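Local coordinates for hypothetical protein PA3352 (Pseudomonas aeruginosa, PDB 2FUP) that is of unknown function in detail but, as a FlgN-family protein, probably serves flagellum assembly as an export chaperone, at residues D10-D15 against A89-R94; E64-A69 against A79-E84. All blocks are in the same frame, centred on the assembly; numbering follows the deposited sequence.

Overall arrangement
The chain folds into an elongated all-helical bundle, and both contacts lie on the same side of its centre, their own centres about 13 Å apart. Contact 1 joins helix 7-34 to helix 88-114 and is the more deeply buried; contact 2 joins helix 39-68 to the short helix 75-82 near the bundle's end, partly at the surface. No helix is shared, yet the two meet directly: L11 CD1 lies 3.7 Å from I65 CD1, and L91 CD1 lies 3.9 Å from Y81 CE2. Each is apolar across its interface and centred on one aromatic ring, F12 in the former, Y81 in the latter. No salt bridge crosses either contact; charged pairs inside the segments lie along single helices.

Contact 1: residues D10-D15 against A89-R94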
loop_
_atom_site.group_PDB
_atom_site.type_symbol
_atom_site.label_atom_id
_atom_site.label_comp_id
_atom_site.label_asym_id
_atom_site.label_seq_id
_atom_site.Cartn_x
_atom_site.Cartn_y
_atom_site.Cartn_z
ATOM N N ASP A 10 13.612 -0.988 1.387
ATOM C CA ASP A 10 13.356 0.048 0.363
ATOM C C ASP A 10 11.958 -0.119 -0.167
ATOM O O ASP A 10 11.246 0.863 -0.378
ATOM C CB ASP A 10 14.370 -0.054 -0.757
ATOM C CG ASP A 10 14.265 1.064 -1.722
ATOM O OD1 ASP A 10 14.495 2.212 -1.347
ATOM O OD2 ASP A 10 14.055 0.777 -2.922
ATOM N N LEU A 11 11.534 -1.364 -0.384
ATOM C CA LEU A 11 10.160 -1.579 -0.885
ATOM C C LEU A 11 9.119 -1.113 0.099
ATOM O O LEU A 11 8.104 -0.530 -0.265
ATOM C CB LEU A 11 9.967 -3.060 -1.202
ATOM C CG LEU A 11 10.743 -3.576 -2.404
ATOM C CD1 LEU A 11 10.811 -5.079 -2.427
ATOM C CD2 LEU A 11 10.184 -3.094 -3.683
ATOM N N PHE A 12 9.337 -1.375 1.370
ATOM C CA PHE A 12 8.418 -0.870 2.364
ATOM C C PHE A 12 8.421 0.646 2.371
ATOM O O PHE A 12 7.349 1.244 2.475
ATOM C CB PHE A 12 8.773 -1.367 3.769
ATOM C CG PHE A 12 8.253 -2.732 4.078
ATOM C CD1 PHE A 12 6.903 -3.024 4.094
ATOM C CD2 PHE A 12 9.114 -3.772 4.390
ATOM C CE1 PHE A 12 6.433 -4.281 4.371
ATOM C CE2 PHE A 12 8.620 -5.080 4.670
ATOM C CZ PHE A 12 7.258 -5.325 4.668
ATOM N N ALA A 13 9.595 1.269 2.337
ATOM C CA ALA A 13 9.672 2.749 2.358
ATOM C C ALA A 13 8.931 3.323 1.156
ATOM O O ALA A 13 8.167 4.267 1.280
ATOM C CB ALA A 13 11.148 3.219 2.353
ATOM N N GLU A 14 9.170 2.778 -0.013
ATOM C CA GLU A 14 8.480 3.254 -1.202
ATOM C C GLU A 14 6.972 3.099 -1.078
ATOM O O GLU A 14 6.207 4.014 -1.382
ATOM C CB GLU A 14 8.925 2.462 -2.432
ATOM C CG GLU A 14 10.340 2.730 -2.866
ATOM C CD GLU A 14 10.797 1.954 -4.112
ATOM O OE1 GLU A 14 9.923 1.286 -4.761
ATOM O OE2 GLU A 14 12.032 2.048 -4.434
ATOM N N ASP A 15 6.533 1.964 -0.553
ATOM C CA ASP A 15 5.096 1.718 -0.475
ATOM C C ASP A 15 4.411 2.567 0.576
ATOM O O ASP A 15 3.256 2.963 0.384
ATOM C CB ASP A 15 4.787 0.216 -0.332
ATOM C CG ASP A 15 4.867 -0.497 -1.652
ATOM O OD1 ASP A 15 4.448 -1.664 -1.773
ATOM O OD2 ASP A 15 5.173 0.194 -2.587
ATOM N N ALA A 89 14.172 -4.415 13.086
ATOM C CA ALA A 89 13.140 -3.668 13.823
ATOM C C ALA A 89 12.476 -2.650 12.905
ATOM O O ALA A 89 11.250 -2.432 12.959
ATOM C CB ALA A 89 13.733 -2.984 15.032
ATOM N N GLU A 90 13.263 -2.031 12.017
ATOM C CA GLU A 90 12.700 -1.120 11.069
ATOM C C GLU A 90 11.811 -1.863 10.095
ATOM O O GLU A 90 10.761 -1.315 9.701
ATOM C CB GLU A 90 13.803 -0.414 10.252
ATOM C CG GLU A 90 14.334 0.755 10.909
ATOM C CD GLU A 90 13.321 1.847 10.921
ATOM O OE1 GLU A 90 12.588 2.077 9.928
ATOM O OE2 GLU A 90 13.244 2.444 11.934
ATOM N N LEU A 91 12.207 -3.045 9.578
ATOM C CA LEU A 91 11.311 -3.821 8.722
ATOM C C LEU A 91 9.930 -4.007 9.352
ATOM O O LEU A 91 8.895 -3.852 8.696
ATOM C CB LEU A 91 11.905 -5.187 8.333
ATOM C CG LEU A 91 13.106 -5.257 7.398
ATOM C CD1 LEU A 91 13.697 -6.596 7.307
ATOM C CD2 LEU A 91 12.672 -4.789 6.025
ATOM N N LEU A 92 9.959 -4.474 10.590
ATOM C CA LEU A 92 8.695 -4.766 11.293
ATOM C C LEU A 92 7.864 -3.474 11.480
ATOM O O LEU A 92 6.646 -3.481 11.231
ATOM C CB LEU A 92 8.939 -5.512 12.615
ATOM C CG LEU A 92 9.273 -6.978 12.389
ATOM C CD1 LEU A 92 9.800 -7.405 13.748
ATOM C CD2 LEU A 92 8.103 -7.794 11.954
ATOM N N ALA A 93 8.475 -2.381 11.919
ATOM C CA ALA A 93 7.792 -1.140 12.149
ATOM C C ALA A 93 7.167 -0.640 10.836
ATOM O O ALA A 93 6.020 -0.156 10.776
ATOM C CB ALA A 93 8.743 -0.119 12.673
ATOM N N ARG A 94 7.950 -0.681 9.750
ATOM C CA ARG A 94 7.427 -0.226 8.450
ATOM C C ARG A 94 6.335 -1.160 7.925
ATOM O O ARG A 94 5.363 -0.695 7.357
ATOM C CB ARG A 94 8.589 -0.056 7.437
ATOM C CG ARG A 94 9.630 0.937 7.861
ATOM C CD ARG A 94 9.204 2.405 7.881
ATOM N NE ARG A 94 8.301 2.741 8.932
ATOM C CZ ARG A 94 8.578 3.062 10.201
ATOM N NH1 ARG A 94 9.782 3.008 10.715
ATOM N NH2 ARG A 94 7.572 3.376 10.987
#
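The backbones of D10-D15 and A89-R94 come closest at F12 and R94, whose CA atoms are 6.2 Å apart. Both segments are helical throughout and run in broadly the same direction, belonging to two long helices of the bundle, 7-34 and 88-114. So near an approach brings the first side-chain carbons together: F12 CB rests 3.9 Å from R94 CB. The phenyl ring lies alongside the other helix. Its CD2 meets L91 CD2 at 4.0 Å, the leucine chain crossing the phenylalanine at about a right angle, while L91 O stands over one ring face, nearer the rim than the middle. Phenylalanine suits this buried place because its broad ring can also reach L78, L98 and R62; a bound methylpentanediol, probably from the crystallisation liquor, lies beside it. R94 plays a double part. Its CB packs against F12, but bends at chi2 (-69°) and chi3 (71°) turn the charged end away from the ring, giving it acidic partners on its own helix. NH2 pairs with E97. NH1 donates to the syn side of E90 OE1 at 3.1 Å; that oxygen lies in the guanidinium plane, NH1 30° out of the carboxylate plane.

Contact 2: residues E64-A69 against A79-E84; sequences EILREA and ARYARE
Y81 carries the whole apolar interface, reaching from A79-E84 to I65, L66 and A69 of E64-A69. Tyrosine suits the partly buried site, since it offers a long hydrocarbon surface while ending in a polar atom. Its CG is anti to the backbone N (chi1 -176°), which lays the ring against those three side chains, and they meet it at successive places along its length. At the base, L66 CD2 lies 4.1 Å from Y81 CG, the leucine chain standing at about a right angle to the tyrosine. Midway, A69 CB comes to the ring edge, in its plane, 3.8 Å from Y81 CD1; a lone methyl fits against this edge where the backbones are nearest, with A69 CA 7.3 Å from Y81 CA. Farther out, I65 CG2 packs 4.1 Å from Y81 CE1 and 3.8 Å from Y81 OH, so a methyl group flanks the phenol end.

The ionic chemistry lies apart from this apolar face. About one turn apart on helix 39-68, away from Y81, R67 NH1 donates to E64 OE1 at 2.9 Å with an N-H...O angle of 151°, and the oxygen lies in the guanidinium plane. Spaced three residues apart, these two polar side chains form a salt bridge within one helix.

The backbone at A69 is still tied to the preceding turn: A69 N donates to I65 O at 3.1 Å and weakly to L66 O.

The contact joins the last part of helix 39-68 to helix 75-82 across the short connection between them, where V71 and L73 cover L66. Helix 7-34 closes another side, through L8 against both I65 and Y81 and through T7 against I65, while helix 88-114 adds L92 beside A79.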
loop_
_atom_site.group_PDB
_atom_site.type_symbol
_atom_site.label_atom_id
_atom_site.label_comp_id
_atom_site.label_asym_id
_atom_site.label_seq_id
_atom_site.Cartn_x
_atom_site.Cartn_y
_atom_site.Cartn_z
ATOM N N GLU A 64 7.741 -12.048 -3.053
ATOM C CA GLU A 64 8.762 -12.893 -3.647
ATOM C C GLU A 64 10.012 -12.996 -2.772
ATOM O O GLU A 64 10.597 -14.071 -2.621
ATOM C CB GLU A 64 9.107 -12.424 -5.062
ATOM C CG GLU A 64 10.120 -13.294 -5.845
ATOM C CD GLU A 64 9.715 -14.747 -6.078
ATOM O OE1 GLU A 64 8.489 -14.992 -6.106
ATOM O OE2 GLU A 64 10.633 -15.637 -6.281
ATOM N N ILE A 65 10.400 -11.891 -2.137
ATOM C CA ILE A 65 11.537 -11.914 -1.264
ATOM C C ILE A 65 11.240 -12.876 -0.111
ATOM O O ILE A 65 12.105 -13.691 0.287
ATOM C CB ILE A 65 11.877 -10.474 -0.801
ATOM C CG1 ILE A 65 12.421 -9.695 -1.986
ATOM C CG2 ILE A 65 12.808 -10.508 0.365
ATOM C CD1 ILE A 65 12.593 -8.227 -1.736
ATOM N N LEU A 66 10.080 -12.742 0.526
ATOM C CA LEU A 66 9.785 -13.614 1.653
ATOM C C LEU A 66 9.650 -15.079 1.232
ATOM O O LEU A 66 10.159 -15.980 1.927
ATOM C CB LEU A 66 8.529 -13.142 2.415
ATOM C CG LEU A 66 8.584 -11.729 3.012
ATOM C CD1 LEU A 66 7.232 -11.351 3.626
ATOM C CD2 LEU A 66 9.685 -11.669 4.010
ATOM N N ARG A 67 9.009 -15.324 0.090
ATOM C CA ARG A 67 8.866 -16.684 -0.373
ATOM C C ARG A 67 10.215 -17.371 -0.636
ATOM O O ARG A 67 10.415 -18.524 -0.242
ATOM C CB ARG A 67 8.039 -16.646 -1.657
ATOM C CG ARG A 67 7.705 -17.869 -2.458
ATOM C CD ARG A 67 6.961 -17.363 -3.740
ATOM N NE ARG A 67 5.629 -16.815 -3.458
ATOM C CZ ARG A 67 5.141 -15.720 -3.975
ATOM N NH1 ARG A 67 5.855 -14.969 -4.799
ATOM N NH2 ARG A 67 3.908 -15.315 -3.684
ATOM N N GLU A 68 11.136 -16.637 -1.258
ATOM C CA GLU A 68 12.445 -17.176 -1.559
ATOM C C GLU A 68 13.218 -17.411 -0.292
ATOM O O GLU A 68 14.054 -18.324 -0.245
ATOM C CB GLU A 68 13.214 -16.264 -2.501
ATOM C CG GLU A 68 12.587 -16.209 -3.873
ATOM C CD GLU A 68 13.421 -15.373 -4.892
ATOM O OE1 GLU A 68 14.585 -14.975 -4.532
ATOM O OE2 GLU A 68 12.893 -15.066 -5.992
ATOM N N ALA A 69 12.948 -16.656 0.776
ATOM C CA ALA A 69 13.631 -16.849 2.072
ATOM C C ALA A 69 12.988 -18.025 2.810
ATOM O O ALA A 69 13.465 -18.385 3.874
ATOM C CB ALA A 69 13.516 -15.570 2.904
ATOM N N ALA A 79 8.752 -11.382 10.601
ATOM C CA ALA A 79 9.544 -11.405 11.840
ATOM C C ALA A 79 10.651 -12.410 11.837
ATOM O O ALA A 79 11.778 -12.176 12.351
ATOM C CB ALA A 79 8.637 -11.615 13.021
ATOM N N ARG A 80 10.410 -13.567 11.243
ATOM C CA ARG A 80 11.472 -14.556 11.077
ATOM C C ARG A 80 12.597 -14.070 10.164
ATOM O O ARG A 80 13.771 -14.227 10.432
ATOM C CB ARG A 80 10.911 -15.875 10.548
ATOM C CG ARG A 80 11.989 -16.949 10.301
ATOM C CD ARG A 80 12.653 -17.400 11.591
ATOM N NE ARG A 80 13.982 -17.960 11.345
ATOM C CZ ARG A 80 15.127 -17.280 11.415
ATOM N NH1 ARG A 80 15.155 -15.993 11.742
ATOM N NH2 ARG A 80 16.271 -17.905 11.166
ATOM N N TYR A 81 12.189 -13.465 9.059
ATOM C CA TYR A 81 13.161 -12.857 8.160
ATOM C C TYR A 81 14.014 -11.805 8.882
ATOM O O TYR A 81 15.220 -11.710 8.644
ATOM C CB TYR A 81 12.410 -12.207 7.003
ATOM C CG TYR A 81 13.257 -11.602 5.922
ATOM C CD1 TYR A 81 13.674 -12.345 4.860
ATOM C CD2 TYR A 81 13.599 -10.262 5.968
ATOM C CE1 TYR A 81 14.441 -11.773 3.858
ATOM C CE2 TYR A 81 14.365 -9.671 5.000
ATOM C CZ TYR A 81 14.780 -10.429 3.932
ATOM O OH TYR A 81 15.536 -9.870 2.899
ATOM N N ALA A 82 13.360 -10.999 9.686
ATOM C CA ALA A 82 13.967 -9.868 10.363
ATOM C C ALA A 82 14.874 -10.220 11.544
ATOM O O ALA A 82 15.675 -9.378 11.988
ATOM C CB ALA A 82 12.846 -8.982 10.864
ATOM N N ARG A 83 14.653 -11.402 12.097
ATOM C CA ARG A 83 15.151 -11.742 13.429
ATOM C C ARG A 83 16.624 -11.428 13.625
ATOM O O ARG A 83 16.979 -10.868 14.673
ATOM C CB ARG A 83 14.842 -13.237 13.699
ATOM C CG ARG A 83 15.339 -13.827 15.023
ATOM C CD ARG A 83 15.325 -15.387 14.951
ATOM N NE ARG A 83 13.982 -15.910 14.693
ATOM N N GLU A 84 17.462 -11.840 12.698
ATOM C CA GLU A 84 18.912 -11.625 12.852
ATOM C C GLU A 84 19.444 -10.442 12.024
ATOM O O GLU A 84 20.674 -10.317 11.823
ATOM C CB GLU A 84 19.648 -12.890 12.485
ATOM C CG GLU A 84 19.237 -14.092 13.332
ATOM C CD GLU A 84 19.765 -14.006 14.761
#